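Local structure of alpha-1,3-glucanase (Streptomyces thermodiastaticus, 7C7D) at residues I407-Y410 with D414-V417; V458-I463 with M471-V476; L57-V62 with D368-N373; T529-A534 with S576-T581. The protein hydrolyses alpha-1,3-glucan as a thermostable glycoside hydrolase of family GH87, its catalytic unit joining a beta-sandwich-like domain to a right-handed parallel beta-helix. All coordinates share one frame; numbering follows the deposited sequence. Where two conformers were deposited one is given.

Interaction 1 (I407-Y410 with D414-V417); sequences IAIY and DITV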
loop_
_atom_site.group_PDB
_atom_site.type_symbol
_atom_site.label_atom_id
_atom_site.label_comp_id
_atom_site.label_asym_id
_atom_site.label_seq_id
_atom_site.Cartn_x
_atom_site.Cartn_y
_atom_site.Cartn_z
ATOM N N ILE A 407 3.767 5.714 1.788
ATOM C CA ILE A 407 4.946 5.730 0.932
ATOM C C ILE A 407 6.130 6.205 1.760
ATOM O O ILE A 407 6.040 7.234 2.439
ATOM C CB ILE A 407 4.757 6.641 -0.297
ATOM C CG1 ILE A 407 3.715 6.033 -1.233
ATOM C CG2 ILE A 407 6.097 6.881 -0.991
ATOM C CD1 ILE A 407 3.387 6.864 -2.469
ATOM N N ALA A 408 7.235 5.461 1.702
ATOM C CA ALA A 408 8.458 5.837 2.404
ATOM C C ALA A 408 9.613 5.865 1.420
ATOM O O ALA A 408 9.881 4.869 0.737
ATOM C CB ALA A 408 8.773 4.849 3.527
ATOM N N ILE A 409 10.307 6.998 1.362
ATOM C CA ILE A 409 11.515 7.149 0.563
ATOM C C ILE A 409 12.673 7.312 1.534
ATOM O O ILE A 409 12.818 8.368 2.161
ATOM C CB ILE A 409 11.431 8.362 -0.374
ATOM C CG1 ILE A 409 10.130 8.341 -1.196
ATOM C CG2 ILE A 409 12.684 8.443 -1.243
ATOM C CD1 ILE A 409 9.941 7.114 -2.065
ATOM N N TYR A 410 13.501 6.275 1.664
ATOM C CA TYR A 410 14.681 6.325 2.525
ATOM C C TYR A 410 15.893 6.493 1.617
ATOM O O TYR A 410 16.354 5.534 0.993
ATOM C CB TYR A 410 14.808 5.061 3.370
ATOM C CG TYR A 410 13.584 4.692 4.172
ATOM C CD1 TYR A 410 13.223 5.391 5.323
ATOM C CD2 TYR A 410 12.803 3.608 3.790
ATOM C CE1 TYR A 410 12.082 5.020 6.056
ATOM C CE2 TYR A 410 11.689 3.232 4.504
ATOM C CZ TYR A 410 11.331 3.929 5.630
ATOM O OH TYR A 410 10.208 3.519 6.316
ATOM N N ASP A 414 16.978 11.924 -6.959
ATOM C CA ASP A 414 16.069 12.346 -8.023
ATOM C C ASP A 414 14.832 11.446 -8.071
ATOM O O ASP A 414 14.535 10.795 -9.074
ATOM C CB ASP A 414 16.780 12.417 -9.381
ATOM C CG ASP A 414 17.783 13.552 -9.454
ATOM O OD1 ASP A 414 17.658 14.531 -8.687
ATOM O OD2 ASP A 414 18.708 13.471 -10.284
ATOM N N ILE A 415 14.112 11.428 -6.956
ATOM C CA ILE A 415 12.951 10.568 -6.757
ATOM C C ILE A 415 11.686 11.406 -6.890
ATOM O O ILE A 415 11.635 12.553 -6.424
ATOM C CB ILE A 415 13.020 9.918 -5.358
ATOM C CG1 ILE A 415 14.310 9.113 -5.176
ATOM C CG2 ILE A 415 11.783 9.083 -5.077
ATOM C CD1 ILE A 415 14.519 8.063 -6.213
ATOM N N THR A 416 10.648 10.822 -7.487
ATOM C CA THR A 416 9.356 11.477 -7.631
ATOM C C THR A 416 8.266 10.654 -6.958
ATOM O O THR A 416 8.163 9.442 -7.181
ATOM C CB THR A 416 9.034 11.689 -9.112
ATOM O OG1 THR A 416 10.011 12.572 -9.675
ATOM C CG2 THR A 416 7.654 12.309 -9.289
ATOM N N VAL A 417 7.447 11.323 -6.151
ATOM C CA VAL A 417 6.263 10.745 -5.529
ATOM C C VAL A 417 5.118 11.661 -5.939
ATOM O O VAL A 417 5.007 12.782 -5.427
ATOM C CB VAL A 417 6.409 10.673 -4.000
ATOM C CG1 VAL A 417 5.132 10.157 -3.355
ATOM C CG2 VAL A 417 7.595 9.800 -3.616
#

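Interaction 2 (V458-I463 with M471-V476); sequences VRTGAI and MGALRV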
loop_
_atom_site.group_PDB
_atom_site.type_symbol
_atom_site.label_atom_id
_atom_site.label_comp_id
_atom_site.label_asym_id
_atom_site.label_seq_id
_atom_site.Cartn_x
_atom_site.Cartn_y
_atom_site.Cartn_z
ATOM N N VAL A 458 -5.330 11.256 3.352
ATOM C CA VAL A 458 -6.623 11.282 4.035
ATOM C C VAL A 458 -6.522 10.447 5.310
ATOM O O VAL A 458 -6.226 9.245 5.248
ATOM C CB VAL A 458 -7.740 10.744 3.129
ATOM C CG1 VAL A 458 -9.083 10.813 3.843
ATOM C CG2 VAL A 458 -7.781 11.512 1.803
ATOM N N ARG A 459 -6.761 11.072 6.461
ATOM C CA ARG A 459 -6.714 10.374 7.748
ATOM C C ARG A 459 -5.373 9.662 7.947
ATOM O O ARG A 459 -5.315 8.492 8.340
ATOM C CB ARG A 459 -7.896 9.409 7.921
ATOM C CG ARG A 459 -9.267 10.105 7.942
ATOM C CD ARG A 459 -10.429 9.106 8.115
ATOM N NE ARG A 459 -10.389 8.097 7.060
ATOM C CZ ARG A 459 -10.947 8.238 5.861
ATOM N NH1 ARG A 459 -11.665 9.319 5.582
ATOM N NH2 ARG A 459 -10.782 7.307 4.934
ATOM N N THR A 460 -4.285 10.382 7.672
ATOM C CA THR A 460 -2.932 9.873 7.846
ATOM C C THR A 460 -2.209 10.620 8.960
ATOM O O THR A 460 -2.529 11.771 9.281
ATOM C CB THR A 460 -2.112 9.915 6.541
ATOM O OG1 THR A 460 -1.789 11.267 6.175
ATOM C CG2 THR A 460 -2.848 9.206 5.404
ATOM N N GLY A 461 -1.202 9.955 9.518
ATOM C CA GLY A 461 -0.548 10.349 10.748
ATOM C C GLY A 461 -1.085 9.561 11.935
ATOM O O GLY A 461 -2.186 9.006 11.907
ATOM N N ALA A 462 -0.288 9.507 13.001
ATOM C CA ALA A 462 -0.623 8.631 14.122
ATOM C C ALA A 462 0.322 8.891 15.285
ATOM O O ALA A 462 1.457 9.337 15.097
ATOM C CB ALA A 462 -0.533 7.153 13.730
ATOM N N ILE A 463 -0.150 8.569 16.492
ATOM C CA ILE A 463 0.720 8.584 17.664
ATOM C C ILE A 463 1.751 7.477 17.536
ATOM O O ILE A 463 1.403 6.312 17.306
ATOM C CB ILE A 463 -0.098 8.391 18.952
ATOM C CG1 ILE A 463 -1.064 9.547 19.153
ATOM C CG2 ILE A 463 0.825 8.232 20.161
ATOM C CD1 ILE A 463 -0.401 10.814 19.633
ATOM N N MET A 471 3.346 11.344 14.568
ATOM C CA MET A 471 3.861 11.553 13.230
ATOM C C MET A 471 2.764 12.197 12.394
ATOM O O MET A 471 1.582 11.874 12.533
ATOM C CB MET A 471 4.328 10.239 12.603
ATOM C CG MET A 471 5.842 10.042 12.657
ATOM S SD MET A 471 6.361 8.330 12.466
ATOM C CE MET A 471 5.771 7.644 13.969
ATOM N N GLY A 472 3.169 13.139 11.539
ATOM C CA GLY A 472 2.221 13.856 10.715
ATOM C C GLY A 472 1.886 13.129 9.422
ATOM O O GLY A 472 2.430 12.071 9.098
ATOM N N ALA A 473 0.960 13.735 8.674
ATOM C CA ALA A 473 0.539 13.174 7.395
ATOM C C ALA A 473 1.700 13.069 6.416
ATOM O O ALA A 473 1.837 12.060 5.710
ATOM C CB ALA A 473 -0.579 14.025 6.799
ATOM N N LEU A 474 2.529 14.104 6.333
ATOM C CA LEU A 474 3.674 14.102 5.436
ATOM C C LEU A 474 4.863 14.557 6.258
ATOM O O LEU A 474 4.823 15.638 6.850
ATOM C CB LEU A 474 3.442 15.059 4.257
ATOM C CG LEU A 474 4.423 15.026 3.086
ATOM C CD1 LEU A 474 3.752 15.587 1.845
ATOM C CD2 LEU A 474 5.697 15.789 3.395
ATOM N N ARG A 475 5.912 13.744 6.312
ATOM C CA ARG A 475 7.087 14.147 7.065
ATOM C C ARG A 475 8.348 14.136 6.217
ATOM O O ARG A 475 8.513 13.310 5.312
ATOM C CB ARG A 475 7.287 13.342 8.354
ATOM C CG ARG A 475 7.918 11.982 8.201
ATOM C CD ARG A 475 8.188 11.390 9.595
ATOM N NE ARG A 475 8.963 10.158 9.508
ATOM C CZ ARG A 475 8.435 8.969 9.246
ATOM N NH1 ARG A 475 7.123 8.829 9.084
ATOM N NH2 ARG A 475 9.228 7.909 9.156
ATOM N N VAL A 476 9.224 15.091 6.526
ATOM C CA VAL A 476 10.608 15.107 6.071
ATOM C C VAL A 476 11.460 14.877 7.308
ATOM O O VAL A 476 11.340 15.614 8.297
ATOM C CB VAL A 476 10.977 16.423 5.368
ATOM C CG1 VAL A 476 12.424 16.373 4.886
ATOM C CG2 VAL A 476 10.028 16.691 4.207
#

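Interaction 3 (L57-V62 with D368-N373); sequences LPFTSV and DNFLRN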
loop_
_atom_site.group_PDB
_atom_site.type_symbol
_atom_site.label_atom_id
_atom_site.label_comp_id
_atom_site.label_asym_id
_atom_site.label_seq_id
_atom_site.Cartn_x
_atom_site.Cartn_y
_atom_site.Cartn_z
ATOM N N LEU A 57 -8.676 3.072 -11.684
ATOM C CA LEU A 57 -9.042 1.710 -11.352
ATOM C C LEU A 57 -10.411 1.362 -11.916
ATOM O O LEU A 57 -11.325 2.189 -11.880
ATOM C CB LEU A 57 -9.091 1.525 -9.832
ATOM C CG LEU A 57 -7.767 1.742 -9.102
ATOM C CD1 LEU A 57 -7.993 2.026 -7.622
ATOM C CD2 LEU A 57 -6.850 0.534 -9.281
ATOM N N PRO A 58 -10.584 0.138 -12.410
ATOM C CA PRO A 58 -11.880 -0.280 -12.960
ATOM C C PRO A 58 -12.839 -0.768 -11.886
ATOM O O PRO A 58 -13.700 -1.607 -12.163
ATOM C CB PRO A 58 -11.484 -1.435 -13.887
ATOM C CG PRO A 58 -10.326 -2.069 -13.151
ATOM C CD PRO A 58 -9.561 -0.915 -12.544
ATOM N N PHE A 59 -12.689 -0.280 -10.655
ATOM C CA PHE A 59 -13.608 -0.622 -9.577
ATOM C C PHE A 59 -13.906 0.614 -8.741
ATOM O O PHE A 59 -13.149 1.588 -8.737
ATOM C CB PHE A 59 -13.117 -1.794 -8.696
ATOM C CG PHE A 59 -11.931 -1.476 -7.814
ATOM C CD1 PHE A 59 -12.100 -0.875 -6.570
ATOM C CD2 PHE A 59 -10.653 -1.840 -8.205
ATOM C CE1 PHE A 59 -11.010 -0.615 -5.748
ATOM C CE2 PHE A 59 -9.556 -1.583 -7.387
ATOM C CZ PHE A 59 -9.735 -0.967 -6.159
ATOM N N THR A 60 -15.021 0.550 -8.016
ATOM C CA THR A 60 -15.403 1.584 -7.065
ATOM C C THR A 60 -15.681 0.932 -5.721
ATOM O O THR A 60 -16.376 -0.087 -5.652
ATOM C CB THR A 60 -16.634 2.343 -7.556
ATOM O OG1 THR A 60 -16.295 3.031 -8.760
ATOM C CG2 THR A 60 -17.093 3.356 -6.524
ATOM N N SER A 61 -15.132 1.517 -4.662
ATOM C CA SER A 61 -15.313 1.002 -3.315
ATOM C C SER A 61 -16.509 1.664 -2.651
ATOM O O SER A 61 -16.774 2.851 -2.858
ATOM C CB SER A 61 -14.060 1.255 -2.479
ATOM O OG SER A 61 -12.934 0.624 -3.057
ATOM N N VAL A 62 -17.233 0.885 -1.853
ATOM C CA VAL A 62 -18.326 1.387 -1.031
ATOM C C VAL A 62 -18.060 0.946 0.401
ATOM O O VAL A 62 -17.951 -0.257 0.675
ATOM C CB VAL A 62 -19.692 0.868 -1.507
ATOM C CG1 VAL A 62 -20.803 1.435 -0.625
ATOM C CG2 VAL A 62 -19.922 1.229 -2.973
ATOM N N ASP A 368 -0.393 3.411 -10.970
ATOM C CA ASP A 368 -1.745 2.899 -11.181
ATOM C C ASP A 368 -1.970 1.546 -10.513
ATOM O O ASP A 368 -2.677 0.689 -11.045
ATOM C CB ASP A 368 -2.108 2.867 -12.662
ATOM C CG ASP A 368 -2.281 4.251 -13.219
ATOM O OD1 ASP A 368 -3.209 4.954 -12.768
ATOM O OD2 ASP A 368 -1.473 4.645 -14.080
ATOM N N ASN A 369 -1.374 1.360 -9.337
ATOM C CA ASN A 369 -1.597 0.168 -8.542
ATOM C C ASN A 369 -2.498 0.487 -7.361
ATOM O O ASN A 369 -2.579 1.630 -6.900
ATOM C CB ASN A 369 -0.274 -0.393 -8.019
ATOM C CG ASN A 369 0.691 -0.711 -9.138
ATOM O OD1 ASN A 369 0.520 -1.691 -9.856
ATOM N ND2 ASN A 369 1.707 0.123 -9.297
ATOM N N PHE A 370 -3.174 -0.551 -6.877
ATOM C CA PHE A 370 -3.998 -0.473 -5.679
ATOM C C PHE A 370 -3.387 -1.368 -4.614
ATOM O O PHE A 370 -3.137 -2.554 -4.872
ATOM C CB PHE A 370 -5.429 -0.932 -5.968
ATOM C CG PHE A 370 -6.319 -0.894 -4.763
ATOM C CD1 PHE A 370 -6.753 0.318 -4.260
ATOM C CD2 PHE A 370 -6.686 -2.059 -4.102
ATOM C CE1 PHE A 370 -7.553 0.378 -3.141
ATOM C CE2 PHE A 370 -7.493 -2.002 -2.975
ATOM C CZ PHE A 370 -7.930 -0.788 -2.496
ATOM N N LEU A 371 -3.156 -0.803 -3.425
ATOM C CA LEU A 371 -2.524 -1.510 -2.315
ATOM C C LEU A 371 -3.390 -1.354 -1.075
ATOM O O LEU A 371 -3.658 -0.228 -0.642
ATOM C CB LEU A 371 -1.119 -0.958 -2.053
ATOM C CG LEU A 371 -0.117 -1.188 -3.197
ATOM C CD1 LEU A 371 0.107 0.080 -4.038
ATOM C CD2 LEU A 371 1.197 -1.704 -2.637
ATOM N N ARG A 372 -3.837 -2.486 -0.511
ATOM C CA ARG A 372 -4.622 -2.495 0.714
ATOM C C ARG A 372 -4.037 -3.521 1.674
ATOM O O ARG A 372 -3.712 -4.641 1.273
ATOM C CB ARG A 372 -6.087 -2.860 0.427
ATOM C CG ARG A 372 -6.950 -3.028 1.670
ATOM C CD ARG A 372 -8.367 -3.479 1.330
ATOM N NE ARG A 372 -9.194 -2.396 0.785
ATOM C CZ ARG A 372 -10.115 -2.574 -0.154
ATOM N NH1 ARG A 372 -10.314 -3.777 -0.669
ATOM N NH2 ARG A 372 -10.826 -1.542 -0.593
ATOM N N ASN A 373 -3.928 -3.147 2.948
ATOM C CA ASN A 373 -3.607 -4.100 4.020
ATOM C C ASN A 373 -2.195 -4.685 3.882
ATOM O O ASN A 373 -1.995 -5.901 3.938
ATOM C CB ASN A 373 -4.666 -5.205 4.148
ATOM C CG ASN A 373 -4.537 -6.012 5.435
ATOM O OD1 ASN A 373 -4.051 -5.520 6.456
ATOM N ND2 ASN A 373 -5.001 -7.259 5.388
#

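Interaction 4 (T529-A534 with S576-T581); sequences TVVVQA and SGWDTT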
loop_
_atom_site.group_PDB
_atom_site.type_symbol
_atom_site.label_atom_id
_atom_site.label_comp_id
_atom_site.label_asym_id
_atom_site.label_seq_id
_atom_site.Cartn_x
_atom_site.Cartn_y
_atom_site.Cartn_z
ATOM N N THR A 529 -4.217 18.665 14.997
ATOM C CA THR A 529 -3.347 19.522 15.794
ATOM C C THR A 529 -2.842 20.720 14.993
ATOM O O THR A 529 -3.500 21.764 14.971
ATOM C CB THR A 529 -2.202 18.719 16.428
ATOM O OG1 THR A 529 -1.459 18.046 15.409
ATOM C CG2 THR A 529 -2.748 17.682 17.416
ATOM N N VAL A 530 -1.695 20.589 14.327
ATOM C CA VAL A 530 -1.038 21.730 13.697
ATOM C C VAL A 530 -0.811 21.473 12.214
ATOM O O VAL A 530 -0.603 20.336 11.775
ATOM C CB VAL A 530 0.286 22.110 14.398
ATOM C CG1 VAL A 530 0.024 22.526 15.837
ATOM C CG2 VAL A 530 1.279 20.948 14.350
ATOM N N VAL A 531 -0.818 22.559 11.436
ATOM C CA VAL A 531 -0.486 22.442 10.016
ATOM C C VAL A 531 0.994 22.115 9.827
ATOM O O VAL A 531 1.359 21.310 8.960
ATOM C CB VAL A 531 -0.922 23.708 9.252
ATOM C CG1 VAL A 531 -0.508 23.616 7.791
ATOM C CG2 VAL A 531 -2.428 23.876 9.373
ATOM N N VAL A 532 1.864 22.716 10.638
ATOM C CA VAL A 532 3.304 22.500 10.567
ATOM C C VAL A 532 3.800 22.112 11.953
ATOM O O VAL A 532 3.680 22.896 12.905
ATOM C CB VAL A 532 4.066 23.734 10.059
ATOM C CG1 VAL A 532 5.572 23.467 10.087
ATOM C CG2 VAL A 532 3.619 24.104 8.653
ATOM N N GLN A 533 4.362 20.907 12.061
ATOM C CA GLN A 533 4.975 20.402 13.284
ATOM C C GLN A 533 6.481 20.386 13.024
ATOM O O GLN A 533 6.992 19.478 12.365
ATOM C CB GLN A 533 4.432 19.011 13.584
ATOM C CG GLN A 533 4.962 18.364 14.851
ATOM C CD GLN A 533 4.363 16.991 15.081
ATOM O OE1 GLN A 533 3.141 16.819 15.051
ATOM N NE2 GLN A 533 5.217 16.005 15.309
ATOM N N ALA A 534 7.178 21.422 13.495
ATOM C CA ALA A 534 8.595 21.632 13.208
ATOM C C ALA A 534 9.415 21.293 14.445
ATOM O O ALA A 534 9.373 22.013 15.449
ATOM C CB ALA A 534 8.856 23.067 12.762
ATOM N N SER A 576 -3.036 30.971 4.124
ATOM C CA SER A 576 -4.173 31.461 4.889
ATOM C C SER A 576 -4.706 30.365 5.797
ATOM O O SER A 576 -4.603 29.177 5.486
ATOM C CB SER A 576 -5.302 31.970 3.984
ATOM O OG SER A 576 -5.851 30.919 3.207
ATOM N N GLY A 577 -5.278 30.781 6.925
ATOM C CA GLY A 577 -5.936 29.875 7.836
ATOM C C GLY A 577 -5.045 29.223 8.865
ATOM O O GLY A 577 -5.550 28.460 9.702
ATOM N N TRP A 578 -3.742 29.495 8.847
ATOM C CA TRP A 578 -2.835 28.882 9.809
ATOM C C TRP A 578 -1.819 29.893 10.322
ATOM O O TRP A 578 -0.658 29.558 10.582
ATOM C CB TRP A 578 -2.183 27.607 9.258
ATOM C CG TRP A 578 -1.394 27.771 7.989
ATOM C CD1 TRP A 578 -1.890 27.997 6.729
ATOM C CD2 TRP A 578 0.031 27.698 7.849
ATOM N NE1 TRP A 578 -0.860 28.086 5.823
ATOM C CE2 TRP A 578 0.328 27.902 6.483
ATOM C CE3 TRP A 578 1.084 27.489 8.747
ATOM C CZ2 TRP A 578 1.632 27.897 5.993
ATOM C CZ3 TRP A 578 2.379 27.485 8.258
ATOM C CH2 TRP A 578 2.643 27.689 6.890
ATOM N N ASP A 579 -2.255 31.141 10.512
ATOM C CA ASP A 579 -1.370 32.242 10.903
ATOM C C ASP A 579 -1.192 32.352 12.407
ATOM O O ASP A 579 -1.090 33.453 12.947
ATOM C CB ASP A 579 -1.860 33.563 10.315
ATOM C CG ASP A 579 -0.716 34.481 9.902
ATOM O OD1 ASP A 579 0.459 34.141 10.168
ATOM O OD2 ASP A 579 -0.995 35.540 9.300
ATOM N N THR A 580 -1.145 31.220 13.101
ATOM C CA THR A 580 -0.937 31.182 14.536
ATOM C C THR A 580 0.168 30.191 14.868
ATOM O O THR A 580 0.391 29.215 14.146
ATOM C CB THR A 580 -2.213 30.779 15.287
ATOM O OG1 THR A 580 -2.563 29.433 14.943
ATOM C CG2 THR A 580 -3.367 31.730 14.960
ATOM N N THR A 581 0.839 30.459 15.982
ATOM C CA THR A 581 1.905 29.626 16.508
ATOM C C THR A 581 1.518 29.159 17.904
ATOM O O THR A 581 1.028 29.950 18.721
ATOM C CB THR A 581 3.210 30.418 16.542
ATOM O OG1 THR A 581 3.544 30.825 15.209
ATOM C CG2 THR A 581 4.334 29.577 17.103
#

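Interaction 1 (I407-Y410 with D414-V417)
Ile407 and Ile409 on one strand meet Ile415 and Val417 on the next in a contact made entirely of methyl and methylene groups. The two strands run nearly antiparallel, at 166°, with their axes 9.5 Å apart at closest approach. That spacing is bridged by side chains, and no hydrogen bond crosses it.

Two kinds of apolar approach can be told apart. Ile407 and Val417 reach toward each other tip to tip, CD1 of Ile407 lying 3.8 Å from CG1 of Val417. Ile409 instead passes alongside Ile415 and Val417, its side chain pointing the opposite way to theirs. Its CG1 sits 3.8 Å from CG2 of Val417, and its CG2 lies 4.0 Å from CG2 of Ile415. The bent chain of Ile409, with chi2 at -59°, turns CD1 so that it touches both, 3.9 Å from Val417 CG2 and 4.0 Å from Ile415 CG2.

Phe393 packs against both Ile407 and Ile409, while Ile432 and Ile434 of strand 432-435 meet Val417 and Ile409 respectively. The chain turns a corner at Asp414, so the strands belong to different faces of the parallel beta-helix, and the branched aliphatic groups fill its interior. With no polar group taking part, cohesion rests on dispersion and the exclusion of water.

Interaction 2 (V458-I463 with M471-V476)
Ala462 and Met471 form an antiparallel hydrogen-bonded pair, their CA atoms 5.4 Å apart, where the chain leaves one coil of the beta-helix and returns toward the next through the two-stranded hairpin 462-464 and 469-471. Both backbone bonds of the pair are made: Met471 N gives the shorter one to Ala462 O, 2.8 Å with an N-H...O angle of 162°, and Ala462 N answers to Met471 O at 3.1 Å and 150°.

Next to the pair the two backbones close to a CA-CA distance of 4.5 Å between Gly461 and Gly472. The CA of Gly461 comes within 3.2 Å of Met471 O, a close backbone-to-backbone approach possible because Gly461 has no side chain. Thr460 meets Ala473 through its hydroxyl: chi1 of 70° sets OG1 between the backbone N and the carbonyl carbon, and from there it approaches Ala473 CB at 3.1 Å, a short polar-to-methyl contact.

In the conformer given, Met471 SD lies over one face of the Arg475 guanidinium, 3.5 Å above the plane and toward the rim, but a second conformer of Met471 leaves this contact doubtful. That guanidinium is also held by a salt bridge from NE to Asp477 and by hydrogen bonds from NH1 to Ser430 and Asn405. Glu503 accepts a bond from Gly472 N, and Thr425 OG1 is bonded to Gly461 N. The contact between the segments therefore depends chiefly on paired peptide groups, with Gly461 allowing the two backbones to come close.

Interaction 3 (L57-V62 with D368-N373)
Leu57 begins the contact between the beta-rich N-terminal domain and the parallel beta-helix, the two parts that make up this catalytic unit. Its two methyl groups meet Phe370 at different points: CD2 touches CB at 3.9 Å, and CD1 lies 4.0 Å from Phe370 CD1, approaching the ring obliquely. The side chains of Leu57 and Phe370 cross at about a right angle.

Phe59, the first residue of strand 59-63, supplies the central interaction, a T-shaped stack in which its edge is directed at the face of Phe370. The ring centroids are 5.0 Å apart and the planes stand at 84°. A chi1 of 70° swings the Phe59 ring out from its strand, while Phe370 extends from strand 365-372 with CG anti to its backbone N.

At Ser61 the contact becomes polar in character, although OG and Arg372 NH2 remain 3.9 Å apart and form no hydrogen bond. They are linked through Asp194 of strand 188-196 instead: Ser61 OG is bonded to its OD1, and Arg372 NH1 makes a salt bridge to its OD2 and a hydrogen bond to Asn164, so residues of the N-terminal domain grip an arginine of the beta-helix. The calcium ion lies about 9 Å from the Arg372 side chain. The bend of that chain at chi3 brings the guanidinium to the edge of the Phe370 ring, with Phe370 CZ 3.5 Å above the guanidinium plane, while the same ring carries Phe59 CZ on one face, over the ring centre and 3.6 Å above the plane.

Interaction 4 (T529-A534 with S576-T581)
Trp578 turns its indole toward Val531 and Val532, two consecutive residues at a corner of the chain, and the valines meet it in different ways. The side chain of Val531 crosses that of the tryptophan at about a right angle. Its CG2 touches the CB of Trp578 at 3.7 Å, near the base of the side chain, while CG1 lies over one face of the indole, 4.1 Å above the plane and displaced toward the rim.

Val532 takes the far end of the ring system. Its CG2 comes within 3.6 Å of CZ3 of Trp578 and 4.1 Å of CH2, meeting the six-membered ring obliquely. The tryptophan side chain thus spans both valines, with CB and one ring face against Val531 and the benzene end, carried there by a chi1 of 58° and a chi2 of -72°, against Val532. No hydrogen bond crosses the contact, and the polar edge of the indole is satisfied elsewhere, NE1 being bonded to Val545 O.

That carbonyl belongs to strand 538-550, which also packs on the two valines through Ala547 and Thr550 at Val531 and Phe542 at Val532. Ile555 of strand 553-557, the last strand of its parallel sheet, touches Trp578 in turn. The loop following strand 567-571 therefore lays the tryptophan against the C-terminal coils of the beta-helix, adding to the apolar packing between strands 530-534, 538-550 and 553-557.

From the N terminus, interaction 3 comes first and spans the longest separation: 57-62 meets 368-373 across 305 intervening residues, tying the N-terminal domain to the middle of the beta-helix. The other three follow in series. Interaction 1 closes a turn of three residues between two faces of one coil, interaction 2 a seven-residue hairpin excursion, and interaction 4 a stretch of 41 residues at the C-terminal end. None nests within or crosses another. Strands 407-410, 474-477 and 530-534 belong to the same parallel sheet, so interactions 1, 2 and 4 lie on every other strand along it, the centres of interactions 2 and 4 lying about 14 Å apart.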